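Local coordinates for DNA-binding protein Sso10a-2 (Sulfolobus solfataricus, PDB 4HW0) that binds DNA through a winged-helix domain, pairs through an antiparallel coiled coil and probably compacts and organises archaeal chromatin, at residues Y65-E69 / K70-L74; I84-N87 / L88-A91. All coordinates share one frame; numbering follows the deposited sequence.

Interaction 1 (Y65-E69 / K70-L74); sequences YEITE and KGKLL
The CA atoms of Thr68 and Gly71 lie 4.8 Å apart where the strand ending at Ile67 passes through Thr68 into a helix. Lys72 N donates to Thr68 O at 2.9 Å, nearly in line with the carbonyl bond, and Leu73 N reaches Glu69 O at 3.2 Å. Thr68 is the N-cap: with chi1 at 66°, OG1 sits between its own backbone N and carbonyl carbon, facing the first turn, and accepts from Gly71 N at 3.0 Å. The same hydroxyl bonds to Gly52 O. This is the passage from the last strand of the winged-helix domain into the long coiled-coil helix. Ile67 lays CD1 against the backbone of that turn, 3.6 Å from Gly71 C; a beta carbon on Gly71 would collide with Ile67 CG1. The other branch, CG2, meets Lys72 CE where the extended lysine crosses it. With the branches of Ile67 cut back to an alanine here, the Gly71 backbone and the Lys72 chain lose their apolar neighbour, which is likely to leave a gap toward Leu18 and Leu54 and let the lysine move. Beyond that crossing, one water accepts from Lys72 NZ at 2.8 Å and donates to Glu69 OE1, bridging opposite charges that stay 4.9 Å apart.

Interaction 2 (I84-N87 / L88-A91); sequences IREN and LYSA
Glu86 O accepts from Ser90 N at 3.2 Å in a nearly straight bond, and Ser90 OG may add a weak bond to the same oxygen, though its proton could go elsewhere. The segments are successive turns of one alpha-helix, an arm of the two-stranded antiparallel coiled coil, and the i to i+4 ladder also joins Leu88 N to Ile84 O, Tyr89 N to Arg85 O and Ala91 N to Asn87 O. On the side turned to the partner helix, Ile84 packs on Ile84 of the second subunit, Leu88 on its Phe81 and Ala91 on its Ile84.

Arg85 and Tyr89, one turn apart, run side by side in the same direction. The arginine leaves the helix with CG opposite the backbone N (chi1 -175°) and stays extended at chi2, which carries CD to 3.5 Å from Tyr89 OH; the bend at chi3 then turns NE and the guanidinium so that the hydroxyl lies over one face, the guanidinium plane only 12° from that of the ring. The charged end is claimed elsewhere, since NH2 forms a salt bridge with Glu12 and so ties the helix to helix 10-18. Arg85 O sits 3.6 Å above one ring face, offset toward the rim. Glu86, bent at chi2, brings its carboxylate to the ring edge at 79° to the ring plane. There OE2 lies 3.3 Å from Tyr89 CE2, near the plane of the ring. Farther along the surface, a water donates to Asn87 OD1 and hydrogen-bonds Ser90 OG, each at 3.1 Å.

In the fold
From the N terminus the chain lays down helix 10-18, the short strand 24-25, helices 27-34 and 38-50, and then the hairpin 54-59/62-67. Interaction 1 follows at once, turning the hairpin's second strand into helix 69-98. Interaction 2 comes later on that same helix. Both are local and enclose no intervening loop; they lie in series, neither nested nor crossed, with centres 26 Å apart and nearest atoms about 12 Å apart. Interaction 1 joins sheet to helix within the globular domain, at the root of the arm, whereas interaction 2 lies farther out along it. Both touch the second subunit: interaction 1 meets the far end of the partner's long helix, at its Val95 and Leu98, and interaction 2 its middle, as expected for antiparallel helices.

Interaction 1 (Y65-E69 / K70-L74)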
# COMPACT_ATOMS: atom_id res chain seq x y z
N TYR A 65 -6.53 -11.48 -29.43
CA TYR A 65 -5.39 -11.48 -28.53
C TYR A 65 -5.39 -12.75 -27.70
O TYR A 65 -6.46 -13.32 -27.35
CB TYR A 65 -5.43 -10.25 -27.64
CG TYR A 65 -5.38 -8.95 -28.37
CD1 TYR A 65 -6.56 -8.37 -28.85
CD2 TYR A 65 -4.20 -8.26 -28.52
CE1 TYR A 65 -6.52 -7.16 -29.51
CE2 TYR A 65 -4.16 -7.04 -29.18
CZ TYR A 65 -5.31 -6.52 -29.69
OH TYR A 65 -5.26 -5.30 -30.36
N GLU A 66 -4.21 -13.28 -27.47
CA GLU A 66 -4.10 -14.49 -26.68
C GLU A 66 -3.16 -14.29 -25.57
O GLU A 66 -2.04 -13.84 -25.81
CB GLU A 66 -3.52 -15.65 -27.46
CG GLU A 66 -4.39 -16.11 -28.54
CD GLU A 66 -3.67 -17.21 -29.37
OE1 GLU A 66 -2.67 -17.82 -28.84
OE2 GLU A 66 -4.13 -17.44 -30.53
N ILE A 67 -3.53 -14.71 -24.38
CA ILE A 67 -2.66 -14.49 -23.23
C ILE A 67 -1.54 -15.48 -23.34
O ILE A 67 -1.75 -16.62 -23.77
CB ILE A 67 -3.39 -14.63 -21.90
CG1 ILE A 67 -2.57 -14.01 -20.74
CG2 ILE A 67 -3.84 -16.06 -21.62
CD1 ILE A 67 -3.41 -13.83 -19.46
N THR A 68 -0.35 -15.03 -22.96
CA THR A 68 0.83 -15.87 -22.96
C THR A 68 1.11 -16.35 -21.54
O THR A 68 0.50 -15.91 -20.56
CB THR A 68 2.03 -15.08 -23.42
OG1 THR A 68 2.34 -14.07 -22.47
CG2 THR A 68 1.76 -14.41 -24.78
N GLU A 69 2.07 -17.26 -21.44
CA GLU A 69 2.49 -17.71 -20.13
C GLU A 69 2.95 -16.52 -19.29
O GLU A 69 2.61 -16.39 -18.11
CB GLU A 69 3.57 -18.77 -20.33
CG GLU A 69 4.40 -19.09 -19.13
CD GLU A 69 3.78 -20.16 -18.26
OE1 GLU A 69 2.52 -20.23 -18.19
OE2 GLU A 69 4.56 -20.95 -17.67
N LYS A 70 3.72 -15.62 -19.90
CA LYS A 70 4.18 -14.42 -19.17
C LYS A 70 3.00 -13.55 -18.72
O LYS A 70 2.96 -13.01 -17.63
CB LYS A 70 5.13 -13.63 -20.05
CG LYS A 70 5.73 -12.44 -19.37
CD LYS A 70 6.76 -11.69 -20.27
CE LYS A 70 7.25 -10.52 -19.49
NZ LYS A 70 7.95 -9.56 -20.38
N GLY A 71 2.02 -13.45 -19.59
CA GLY A 71 0.73 -12.73 -19.30
C GLY A 71 -0.06 -13.31 -18.18
O GLY A 71 -0.65 -12.60 -17.39
N LYS A 72 -0.08 -14.63 -18.06
CA LYS A 72 -0.76 -15.28 -16.96
C LYS A 72 -0.09 -14.93 -15.64
O LYS A 72 -0.74 -14.74 -14.64
CB LYS A 72 -0.76 -16.83 -17.12
CG LYS A 72 -1.67 -17.29 -18.22
CD LYS A 72 -1.46 -18.74 -18.55
CE LYS A 72 -2.26 -19.11 -19.78
NZ LYS A 72 -1.97 -20.53 -20.09
N LEU A 73 1.23 -14.89 -15.64
CA LEU A 73 2.01 -14.51 -14.49
C LEU A 73 1.81 -13.07 -14.14
O LEU A 73 1.65 -12.73 -12.98
CB LEU A 73 3.47 -14.71 -14.71
CG LEU A 73 3.82 -16.19 -14.62
CD1 LEU A 73 4.99 -16.70 -15.47
CD2 LEU A 73 4.05 -16.59 -13.17
N LEU A 74 1.73 -12.22 -15.15
CA LEU A 74 1.43 -10.81 -14.90
C LEU A 74 0.06 -10.65 -14.25
O LEU A 74 -0.09 -9.92 -13.28
CB LEU A 74 1.53 -10.03 -16.20
CG LEU A 74 1.24 -8.54 -16.12
CD1 LEU A 74 2.17 -7.81 -15.17
CD2 LEU A 74 1.27 -7.93 -17.54
O HOH W 1 0.76 -20.91 -20.55

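Interaction 2 (I84-N87 / L88-A91)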
# COMPACT_ATOMS: atom_id res chain seq x y z
N ILE A 84 -3.23 -7.22 -1.62
CA ILE A 84 -2.44 -6.61 -0.54
C ILE A 84 -2.78 -5.13 -0.34
O ILE A 84 -2.81 -4.63 0.78
CB ILE A 84 -0.91 -6.76 -0.82
CG1 ILE A 84 -0.54 -8.25 -0.81
CG2 ILE A 84 -0.11 -6.05 0.24
CD1 ILE A 84 0.80 -8.60 -1.43
N ARG A 85 -3.03 -4.42 -1.44
CA ARG A 85 -3.37 -3.02 -1.34
C ARG A 85 -4.66 -2.84 -0.55
O ARG A 85 -4.79 -1.87 0.22
CB ARG A 85 -3.50 -2.39 -2.72
CG ARG A 85 -3.74 -0.88 -2.72
CD ARG A 85 -3.92 -0.35 -4.14
NE ARG A 85 -5.12 -0.94 -4.74
CZ ARG A 85 -5.51 -0.75 -5.99
NH1 ARG A 85 -4.81 0.05 -6.80
NH2 ARG A 85 -6.61 -1.35 -6.41
N GLU A 86 -5.61 -3.74 -0.76
CA GLU A 86 -6.84 -3.70 0.00
C GLU A 86 -6.56 -3.89 1.47
O GLU A 86 -7.18 -3.25 2.30
CB GLU A 86 -7.86 -4.82 -0.46
CG GLU A 86 -8.64 -4.43 -1.72
CD GLU A 86 -9.33 -3.03 -1.59
OE1 GLU A 86 -10.11 -2.89 -0.61
OE2 GLU A 86 -9.08 -2.05 -2.38
N ASN A 87 -5.71 -4.85 1.80
CA ASN A 87 -5.34 -5.10 3.20
C ASN A 87 -4.66 -3.89 3.83
O ASN A 87 -4.88 -3.62 4.97
CB ASN A 87 -4.42 -6.29 3.32
CG ASN A 87 -5.11 -7.59 2.97
OD1 ASN A 87 -6.34 -7.67 2.98
ND2 ASN A 87 -4.33 -8.60 2.62
N LEU A 88 -3.83 -3.20 3.07
CA LEU A 88 -3.22 -1.96 3.50
C LEU A 88 -4.24 -0.86 3.83
O LEU A 88 -4.14 -0.25 4.87
CB LEU A 88 -2.25 -1.46 2.45
CG LEU A 88 -1.42 -0.30 2.94
CD1 LEU A 88 -0.38 -0.81 3.94
CD2 LEU A 88 -0.71 0.33 1.76
N TYR A 89 -5.24 -0.68 2.98
CA TYR A 89 -6.31 0.28 3.32
C TYR A 89 -6.98 -0.06 4.62
O TYR A 89 -7.19 0.80 5.45
CB TYR A 89 -7.44 0.38 2.27
CG TYR A 89 -7.09 0.86 0.86
CD1 TYR A 89 -6.05 1.76 0.61
CD2 TYR A 89 -7.85 0.39 -0.25
CE1 TYR A 89 -5.77 2.17 -0.70
CE2 TYR A 89 -7.57 0.78 -1.55
CZ TYR A 89 -6.54 1.69 -1.77
OH TYR A 89 -6.29 2.06 -3.08
N SER A 90 -7.34 -1.33 4.80
CA SER A 90 -7.96 -1.74 6.05
C SER A 90 -7.08 -1.50 7.24
O SER A 90 -7.56 -1.10 8.27
CB SER A 90 -8.36 -3.22 6.06
OG SER A 90 -9.28 -3.42 4.97
N ALA A 91 -5.79 -1.87 7.13
CA ALA A 91 -4.84 -1.66 8.22
C ALA A 91 -4.68 -0.18 8.58
O ALA A 91 -4.66 0.20 9.74
CB ALA A 91 -3.51 -2.29 7.86
O HOH W 2 -8.97 -6.20 3.75